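PDB 1NFG: D-hydantoinase from Ralstonia pickettii, which hydrolyses the cyclic amide bond of hydantoins, probably stereospecifically for D-derivatives, as a hydantoinase/dihydropyrimidinase family enzyme with two zinc ions per subunit. Local coordinates for residues V104-W107 and D108-G112; P211-V214 and E215-A218; V236-C240 and E241-E245. All coordinates share one frame; numbering follows the deposited sequence.

How the contacts relate
All three contacts are local, each within a short run of chain on the TIM barrel, but their surroundings differ. Contact 1, at the end of helix 100-111, is partly buried and rests on a methionine over a tryptophan ring. Contacts 2 and 3 are largely buried and neighbour each other, their centres about 9 Å apart: the start of helix 212-229 packs on the loop and first turn of helix 241-253. Glu215 of contact 2 joins them by its carboxylate, which reaches Thr239 and Ser243 of contact 3. Both reach a second subunit, contact 2 more broadly. Contact 3 holds the zinc ligand His237. Contact 1 stands apart, about 32 Å centre to centre from contact 3.

Contact 1: residues V104-W107 and D108-G112; sequences VAKW and DGMAG
Met110 lies across the indole of Trp107, three residues back along the same helix, in a Met-aromatic contact. The evidence is the sulfur position: SD of Met110 is 4.4 Å from the centroid of the six-membered ring of Trp107, only 4° off the ring normal. The chain sets out with CG anti to its own carbonyl carbon and then turns at the thioether (chi3 -90°), which folds CE back over the same ring. CE therefore makes a CH-pi contact over the face, although its exact height is doubtful in a 2.7 Å model. To one side that methyl meets the aliphatic part of Lys106, with CG of Lys106 3.7 Å from CE of Met110.

This is the last part of helix 100-111, which in the TIM barrel connects the parallel strands 85-93 and 118-124. Trp107 points into the barrel wall, where NE1 is hydrogen-bonded to Asp90 and the ring meets Tyr121 edge-to-face.

Polar contacts follow the helix backbone. Asp108 N donates to Val104 O at 2.8 Å, and Ala111 N to Trp107 O also at 2.8 Å. Met110 N reaches Lys106 O over a longer 3.2 Å.

Among the remaining side chains, Val104 and Asp108 run side by side, CG1 of Val104 being 3.7 Å from OD2 of Asp108. The other carboxylate oxygen, OD1, is hydrogen-bonded to Tyr121 OH.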
ATOM      1  N   VAL A 104     -25.057  27.528  21.133  1.00 21.13           N
ATOM      2  CA  VAL A 104     -24.730  28.661  20.291  1.00 21.29           C
ATOM      3  C   VAL A 104     -24.953  29.949  21.073  1.00 22.83           C
ATOM      4  O   VAL A 104     -24.104  30.849  21.079  1.00 23.50           O
ATOM      5  CB  VAL A 104     -25.610  28.694  19.047  1.00 20.90           C
ATOM      6  CG1 VAL A 104     -25.305  29.944  18.240  1.00 18.25           C
ATOM      7  CG2 VAL A 104     -25.385  27.433  18.226  1.00 20.45           C
ATOM      8  N   ALA A 105     -26.108  30.032  21.728  1.00 22.72           N
ATOM      9  CA  ALA A 105     -26.451  31.202  22.530  1.00 21.32           C
ATOM     10  C   ALA A 105     -25.356  31.451  23.561  1.00 20.54           C
ATOM     11  O   ALA A 105     -24.939  32.589  23.779  1.00 18.69           O
ATOM     12  CB  ALA A 105     -27.790  30.980  23.229  1.00 20.92           C
ATOM     13  N   LYS A 106     -24.894  30.377  24.197  1.00 20.68           N
ATOM     14  CA  LYS A 106     -23.843  30.492  25.199  1.00 22.17           C
ATOM     15  C   LYS A 106     -22.569  31.047  24.572  1.00 23.56           C
ATOM     16  O   LYS A 106     -21.867  31.871  25.176  1.00 23.91           O
ATOM     17  CB  LYS A 106     -23.555  29.127  25.819  1.00 21.95           C
ATOM     18  CG  LYS A 106     -22.468  29.154  26.873  1.00 23.07           C
ATOM     19  CD  LYS A 106     -22.325  27.791  27.523  1.00 27.51           C
ATOM     20  CE  LYS A 106     -21.314  27.815  28.661  1.00 30.60           C
ATOM     21  NZ  LYS A 106     -21.343  26.535  29.441  1.00 32.05           N
ATOM     22  N   TRP A 107     -22.272  30.591  23.356  1.00 23.77           N
ATOM     23  CA  TRP A 107     -21.083  31.050  22.657  1.00 24.32           C
ATOM     24  C   TRP A 107     -21.220  32.527  22.320  1.00 22.59           C
ATOM     25  O   TRP A 107     -20.298  33.310  22.574  1.00 21.16           O
ATOM     26  CB  TRP A 107     -20.821  30.193  21.403  1.00 26.53           C
ATOM     27  CG  TRP A 107     -19.523  29.443  21.519  1.00 26.62           C
ATOM     28  CD1 TRP A 107     -18.362  29.705  20.851  1.00 28.30           C
ATOM     29  CD2 TRP A 107     -19.203  28.438  22.492  1.00 27.86           C
ATOM     30  NE1 TRP A 107     -17.337  28.942  21.355  1.00 26.72           N
ATOM     31  CE2 TRP A 107     -17.824  28.157  22.365  1.00 27.30           C
ATOM     32  CE3 TRP A 107     -19.946  27.755  23.466  1.00 27.76           C
ATOM     33  CZ2 TRP A 107     -17.169  27.224  23.178  1.00 27.37           C
ATOM     34  CZ3 TRP A 107     -19.293  26.828  24.276  1.00 26.81           C
ATOM     35  CH2 TRP A 107     -17.918  26.574  24.125  1.00 26.91           C
ATOM     36  N   ASP A 108     -22.367  32.913  21.767  1.00 21.29           N
ATOM     37  CA  ASP A 108     -22.594  34.318  21.452  1.00 22.30           C
ATOM     38  C   ASP A 108     -22.324  35.159  22.703  1.00 23.45           C
ATOM     39  O   ASP A 108     -21.744  36.245  22.625  1.00 24.92           O
ATOM     40  CB  ASP A 108     -24.027  34.549  20.984  1.00 21.16           C
ATOM     41  CG  ASP A 108     -24.288  33.978  19.606  1.00 26.59           C
ATOM     42  OD1 ASP A 108     -23.375  34.056  18.746  1.00 28.12           O
ATOM     43  OD2 ASP A 108     -25.410  33.469  19.373  1.00 27.56           O
ATOM     44  N   GLY A 109     -22.733  34.652  23.861  1.00 22.07           N
ATOM     45  CA  GLY A 109     -22.501  35.389  25.083  1.00 21.63           C
ATOM     46  C   GLY A 109     -21.024  35.640  25.289  1.00 22.90           C
ATOM     47  O   GLY A 109     -20.617  36.721  25.710  1.00 23.08           O
ATOM     48  N   MET A 110     -20.208  34.639  24.982  1.00 24.70           N
ATOM     49  CA  MET A 110     -18.764  34.763  25.150  1.00 25.67           C
ATOM     50  C   MET A 110     -18.076  35.605  24.074  1.00 25.44           C
ATOM     51  O   MET A 110     -17.144  36.355  24.369  1.00 24.59           O
ATOM     52  CB  MET A 110     -18.126  33.379  25.169  1.00 28.09           C
ATOM     53  CG  MET A 110     -18.528  32.510  26.343  1.00 30.46           C
ATOM     54  SD  MET A 110     -17.896  30.818  26.155  1.00 34.37           S
ATOM     55  CE  MET A 110     -19.256  30.122  25.292  1.00 31.18           C
ATOM     56  N   ALA A 111     -18.528  35.477  22.831  1.00 24.19           N
ATOM     57  CA  ALA A 111     -17.916  36.204  21.724  1.00 24.61           C
ATOM     58  C   ALA A 111     -18.447  37.622  21.516  1.00 25.14           C
ATOM     59  O   ALA A 111     -17.666  38.580  21.447  1.00 24.21           O
ATOM     60  CB  ALA A 111     -18.074  35.402  20.437  1.00 25.16           C
ATOM     61  N   GLY A 112     -19.769  37.743  21.405  1.00 24.48           N
ATOM     62  CA  GLY A 112     -20.401  39.036  21.196  1.00 24.50           C
ATOM     63  C   GLY A 112     -19.772  40.210  21.928  1.00 25.14           C
ATOM     64  O   GLY A 112     -19.657  40.214  23.161  1.00 25.48           O
TER

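Contact 2: residues P211-V214 and E215-A218; sequences PPRV and EAEA
Arg213 folds forward along helix 212-229 to lay its guanidinium over the methyl group of Ala216. From CB the chain leaves with CG anti to the backbone N (chi1 -160°), passing beside its own carbonyl carbon. A bend at chi2 (80°) and another at chi3 bring the end of the side chain round towards the next turn. There NE of Arg213 is 4.1 Å from CB of Ala216 and CZ of Arg213 is 3.9 Å from the same CB. The nearest approach is at NH2 of Arg213, 3.5 Å from CB of Ala216. The methyl sits over one face of the planar group.

Beneath the side chains the helix is closed by two nearly straight backbone bonds. Ala216 N donates to Pro212 O at 2.8 Å, and Glu217 N to Arg213 O at 2.9 Å. Glu215 makes a salt bridge to Arg290 and hydrogen bonds to Thr239 and Ser243, its side chain about 5 Å from that of the zinc ligand His237, while Glu217 pairs with Arg221 and Asn184.

Pro211, Arg213 and Val214 also pack on Ile228 of the second subunit. NH1 of Arg213 comes close to Arg253 of that subunit, a like charge, while NE makes a long, weak ion pair with its Glu227. The Ala216 methyl does nothing to offset the guanidinium charge, which probably depends on other groups and solvent.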
ATOM      1  N   PRO A 211      -0.527   5.645  21.205  1.00 22.82           N
ATOM      2  CA  PRO A 211       0.404   5.569  20.079  1.00 21.40           C
ATOM      3  C   PRO A 211      -0.306   5.706  18.735  1.00 19.66           C
ATOM      4  O   PRO A 211      -1.531   5.577  18.646  1.00 20.36           O
ATOM      5  CB  PRO A 211       1.035   4.196  20.264  1.00 20.05           C
ATOM      6  CG  PRO A 211      -0.120   3.396  20.763  1.00 20.45           C
ATOM      7  CD  PRO A 211      -0.721   4.311  21.803  1.00 21.95           C
ATOM      8  N   PRO A 212       0.464   5.950  17.668  1.00 17.79           N
ATOM      9  CA  PRO A 212      -0.042   6.114  16.303  1.00 15.53           C
ATOM     10  C   PRO A 212      -1.175   5.182  15.888  1.00 15.75           C
ATOM     11  O   PRO A 212      -2.106   5.606  15.203  1.00 16.68           O
ATOM     12  CB  PRO A 212       1.206   5.916  15.458  1.00 13.73           C
ATOM     13  CG  PRO A 212       2.260   6.554  16.305  1.00 14.47           C
ATOM     14  CD  PRO A 212       1.938   6.025  17.689  1.00 14.83           C
ATOM     15  N   ARG A 213      -1.110   3.919  16.295  1.00 15.24           N
ATOM     16  CA  ARG A 213      -2.148   2.972  15.907  1.00 14.95           C
ATOM     17  C   ARG A 213      -3.521   3.419  16.390  1.00 15.37           C
ATOM     18  O   ARG A 213      -4.518   3.251  15.686  1.00 14.28           O
ATOM     19  CB  ARG A 213      -1.852   1.589  16.469  1.00 16.51           C
ATOM     20  CG  ARG A 213      -2.582   0.484  15.736  1.00 16.63           C
ATOM     21  CD  ARG A 213      -1.828   0.166  14.469  1.00 19.45           C
ATOM     22  NE  ARG A 213      -2.466   0.666  13.258  1.00 18.00           N
ATOM     23  CZ  ARG A 213      -1.790   1.000  12.165  1.00 16.56           C
ATOM     24  NH1 ARG A 213      -0.466   0.900  12.149  1.00 12.70           N
ATOM     25  NH2 ARG A 213      -2.434   1.406  11.081  1.00 19.38           N
ATOM     26  N   VAL A 214      -3.565   3.976  17.599  1.00 16.51           N
ATOM     27  CA  VAL A 214      -4.808   4.462  18.187  1.00 17.74           C
ATOM     28  C   VAL A 214      -5.433   5.509  17.266  1.00 18.57           C
ATOM     29  O   VAL A 214      -6.646   5.502  17.023  1.00 17.78           O
ATOM     30  CB  VAL A 214      -4.554   5.090  19.572  1.00 19.70           C
ATOM     31  CG1 VAL A 214      -5.832   5.716  20.110  1.00 21.01           C
ATOM     32  CG2 VAL A 214      -4.043   4.032  20.531  1.00 19.25           C
ATOM     33  N   GLU A 215      -4.595   6.406  16.751  1.00 17.39           N
ATOM     34  CA  GLU A 215      -5.060   7.448  15.845  1.00 16.27           C
ATOM     35  C   GLU A 215      -5.419   6.853  14.483  1.00 16.64           C
ATOM     36  O   GLU A 215      -6.507   7.093  13.952  1.00 18.36           O
ATOM     37  CB  GLU A 215      -3.971   8.521  15.666  1.00 14.63           C
ATOM     38  CG  GLU A 215      -4.428   9.756  14.888  1.00 11.70           C
ATOM     39  CD  GLU A 215      -3.340  10.819  14.754  1.00 13.37           C
ATOM     40  OE1 GLU A 215      -2.466  10.897  15.648  1.00  9.75           O
ATOM     41  OE2 GLU A 215      -3.367  11.588  13.761  1.00 12.32           O
ATOM     42  N   ALA A 216      -4.497   6.073  13.924  1.00 16.96           N
ATOM     43  CA  ALA A 216      -4.686   5.464  12.608  1.00 16.29           C
ATOM     44  C   ALA A 216      -6.007   4.716  12.470  1.00 15.69           C
ATOM     45  O   ALA A 216      -6.784   4.977  11.552  1.00 15.65           O
ATOM     46  CB  ALA A 216      -3.517   4.531  12.300  1.00 16.74           C
ATOM     47  N   GLU A 217      -6.256   3.787  13.388  1.00 15.70           N
ATOM     48  CA  GLU A 217      -7.480   2.990  13.364  1.00 14.29           C
ATOM     49  C   GLU A 217      -8.720   3.883  13.296  1.00 13.28           C
ATOM     50  O   GLU A 217      -9.529   3.767  12.372  1.00 12.00           O
ATOM     51  CB  GLU A 217      -7.535   2.088  14.607  1.00 14.22           C
ATOM     52  CG  GLU A 217      -8.671   1.059  14.626  1.00 12.77           C
ATOM     53  CD  GLU A 217     -10.038   1.694  14.772  1.00 13.24           C
ATOM     54  OE1 GLU A 217     -10.266   2.380  15.795  1.00 13.41           O
ATOM     55  OE2 GLU A 217     -10.884   1.511  13.863  1.00 14.75           O
ATOM     56  N   ALA A 218      -8.859   4.779  14.270  1.00 13.56           N
ATOM     57  CA  ALA A 218     -10.006   5.683  14.324  1.00 13.41           C
ATOM     58  C   ALA A 218     -10.141   6.458  13.021  1.00 13.37           C
ATOM     59  O   ALA A 218     -11.240   6.589  12.463  1.00 12.30           O
ATOM     60  CB  ALA A 218      -9.856   6.636  15.491  1.00 14.09           C
TER

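Contact 3: residues V236-C240 and E241-E245; sequences VHVTC and EESLE
Cys240 occupies the N-cap of helix 241-253, and its sulfur comes close to Ser243 in the first turn. The chain here leaves strand 233-235 at the active-site end of the TIM barrel, where His237 binds the second zinc ion, and runs through the loop 236-240 into the helix.

Ser243 directs its CB toward the loop. SG of Cys240 takes the crowded position between its own backbone N and carbonyl carbon (chi1 60°), and OG of Ser243 does the same on its residue; SG of Cys240 and OG of Ser243 end 3.6 Å apart. The hydroxyl is hydrogen-bonded to Glu215 of helix 212-229.

Val238 comes at the same hydroxyl from the strand side. CG1 of Val238, anti to the backbone N, lies 3.4 Å from OG of Ser243 and 3.9 Å from CB of Leu244. Leu244 packs on Val297 and Ala301 of helix 292-303, while Val238 also touches Ala259 of strand 257-262 and Phe307.

An unusual chi1 (23°) places CG of Glu242 3.6 Å from SG of Cys240. The bend at chi2 then brings OE2 of Glu242 to 3.7 Å from CB of Cys240. Beside the N-cap, Glu241 N is hydrogen-bonded to Asp294, and the Glu241 carboxylate forms a salt bridge with Lys293. The first helical bond closes the turn, Leu244 N donating to Cys240 O at 3.0 Å with an N-H...O angle of 160°.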
ATOM      1  N   VAL A 236      -9.533  16.245  11.664  1.00 18.76           N
ATOM      2  CA  VAL A 236      -8.753  17.272  12.339  1.00 19.93           C
ATOM      3  C   VAL A 236      -7.445  16.680  12.845  1.00 19.71           C
ATOM      4  O   VAL A 236      -7.336  15.477  13.065  1.00 19.90           O
ATOM      5  CB  VAL A 236      -9.527  17.905  13.537  1.00 20.44           C
ATOM      6  CG1 VAL A 236     -10.861  18.450  13.061  1.00 19.60           C
ATOM      7  CG2 VAL A 236      -9.726  16.880  14.650  1.00 19.07           C
ATOM      8  N   HIS A 237      -6.462  17.551  13.029  1.00 20.90           N
ATOM      9  CA  HIS A 237      -5.130  17.187  13.485  1.00 21.12           C
ATOM     10  C   HIS A 237      -4.576  15.803  13.120  1.00 20.67           C
ATOM     11  O   HIS A 237      -4.476  14.923  13.973  1.00 20.65           O
ATOM     12  CB  HIS A 237      -5.003  17.404  15.002  1.00 23.91           C
ATOM     13  CG  HIS A 237      -6.084  16.754  15.814  1.00 27.35           C
ATOM     14  ND1 HIS A 237      -6.531  15.471  15.578  1.00 28.27           N
ATOM     15  CD2 HIS A 237      -6.782  17.203  16.886  1.00 27.04           C
ATOM     16  CE1 HIS A 237      -7.457  15.159  16.468  1.00 26.61           C
ATOM     17  NE2 HIS A 237      -7.627  16.192  17.271  1.00 26.77           N
ATOM     18  N   VAL A 238      -4.231  15.612  11.847  1.00 20.27           N
ATOM     19  CA  VAL A 238      -3.602  14.367  11.408  1.00 20.49           C
ATOM     20  C   VAL A 238      -2.182  14.612  11.895  1.00 20.73           C
ATOM     21  O   VAL A 238      -1.561  15.605  11.518  1.00 22.39           O
ATOM     22  CB  VAL A 238      -3.585  14.230   9.884  1.00 20.78           C
ATOM     23  CG1 VAL A 238      -2.695  13.065   9.489  1.00 18.61           C
ATOM     24  CG2 VAL A 238      -5.005  14.013   9.369  1.00 20.57           C
ATOM     25  N   THR A 239      -1.660  13.710  12.714  1.00 20.24           N
ATOM     26  CA  THR A 239      -0.351  13.925  13.311  1.00 20.23           C
ATOM     27  C   THR A 239       0.817  12.997  12.976  1.00 21.04           C
ATOM     28  O   THR A 239       1.952  13.282  13.356  1.00 21.08           O
ATOM     29  CB  THR A 239      -0.501  13.905  14.828  1.00 21.11           C
ATOM     30  OG1 THR A 239      -0.654  12.545  15.266  1.00 20.38           O
ATOM     31  CG2 THR A 239      -1.749  14.680  15.238  1.00 20.28           C
ATOM     32  N   CYS A 240       0.566  11.894  12.284  1.00 20.30           N
ATOM     33  CA  CYS A 240       1.658  10.972  12.008  1.00 19.23           C
ATOM     34  C   CYS A 240       1.522  10.247  10.688  1.00 19.54           C
ATOM     35  O   CYS A 240       0.473  10.288  10.039  1.00 19.91           O
ATOM     36  CB  CYS A 240       1.749   9.946  13.136  1.00 19.75           C
ATOM     37  SG  CYS A 240       0.223   8.979  13.328  1.00 21.39           S
ATOM     38  N   GLU A 241       2.591   9.558  10.312  1.00 19.50           N
ATOM     39  CA  GLU A 241       2.638   8.815   9.063  1.00 21.44           C
ATOM     40  C   GLU A 241       1.527   7.774   8.910  1.00 21.19           C
ATOM     41  O   GLU A 241       0.898   7.682   7.848  1.00 20.96           O
ATOM     42  CB  GLU A 241       4.013   8.155   8.920  1.00 22.44           C
ATOM     43  CG  GLU A 241       4.137   7.172   7.777  1.00 25.33           C
ATOM     44  CD  GLU A 241       5.574   6.735   7.549  1.00 28.67           C
ATOM     45  OE1 GLU A 241       6.347   6.667   8.533  1.00 28.01           O
ATOM     46  OE2 GLU A 241       5.925   6.449   6.382  1.00 29.80           O
ATOM     47  N   GLU A 242       1.269   7.002   9.962  1.00 20.23           N
ATOM     48  CA  GLU A 242       0.241   5.971   9.873  1.00 21.44           C
ATOM     49  C   GLU A 242      -1.179   6.488   9.683  1.00 20.55           C
ATOM     50  O   GLU A 242      -1.926   5.938   8.877  1.00 21.30           O
ATOM     51  CB  GLU A 242       0.309   5.018  11.079  1.00 21.46           C
ATOM     52  CG  GLU A 242       0.961   5.596  12.306  1.00 23.53           C
ATOM     53  CD  GLU A 242       2.473   5.514  12.278  1.00 23.88           C
ATOM     54  OE1 GLU A 242       3.000   4.382  12.264  1.00 23.76           O
ATOM     55  OE2 GLU A 242       3.133   6.579  12.285  1.00 25.90           O
ATOM     56  N   SER A 243      -1.569   7.537  10.398  1.00 20.33           N
ATOM     57  CA  SER A 243      -2.925   8.053  10.215  1.00 19.27           C
ATOM     58  C   SER A 243      -3.033   8.770   8.871  1.00 18.08           C
ATOM     59  O   SER A 243      -4.061   8.682   8.196  1.00 19.14           O
ATOM     60  CB  SER A 243      -3.327   9.004  11.355  1.00 18.67           C
ATOM     61  OG  SER A 243      -2.544  10.183  11.365  1.00 20.29           O
ATOM     62  N   LEU A 244      -1.974   9.471   8.473  1.00 16.91           N
ATOM     63  CA  LEU A 244      -1.997  10.173   7.196  1.00 16.42           C
ATOM     64  C   LEU A 244      -2.212   9.152   6.088  1.00 18.15           C
ATOM     65  O   LEU A 244      -2.966   9.391   5.136  1.00 18.31           O
ATOM     66  CB  LEU A 244      -0.685  10.924   6.961  1.00 13.55           C
ATOM     67  CG  LEU A 244      -0.507  11.564   5.572  1.00 11.22           C
ATOM     68  CD1 LEU A 244      -1.712  12.423   5.212  1.00  8.52           C
ATOM     69  CD2 LEU A 244       0.763  12.397   5.562  1.00  8.07           C
ATOM     70  N   GLU A 245      -1.562   8.002   6.229  1.00 18.48           N
ATOM     71  CA  GLU A 245      -1.684   6.949   5.239  1.00 20.43           C
ATOM     72  C   GLU A 245      -3.137   6.530   5.017  1.00 20.42           C
ATOM     73  O   GLU A 245      -3.553   6.276   3.878  1.00 19.22           O
ATOM     74  CB  GLU A 245      -0.858   5.738   5.652  1.00 24.31           C
ATOM     75  CG  GLU A 245      -0.716   4.721   4.542  1.00 30.24           C
ATOM     76  CD  GLU A 245       0.148   3.544   4.940  1.00 35.35           C
ATOM     77  OE1 GLU A 245       1.173   3.755   5.638  1.00 36.46           O
ATOM     78  OE2 GLU A 245      -0.192   2.407   4.539  1.00 39.11           O
TER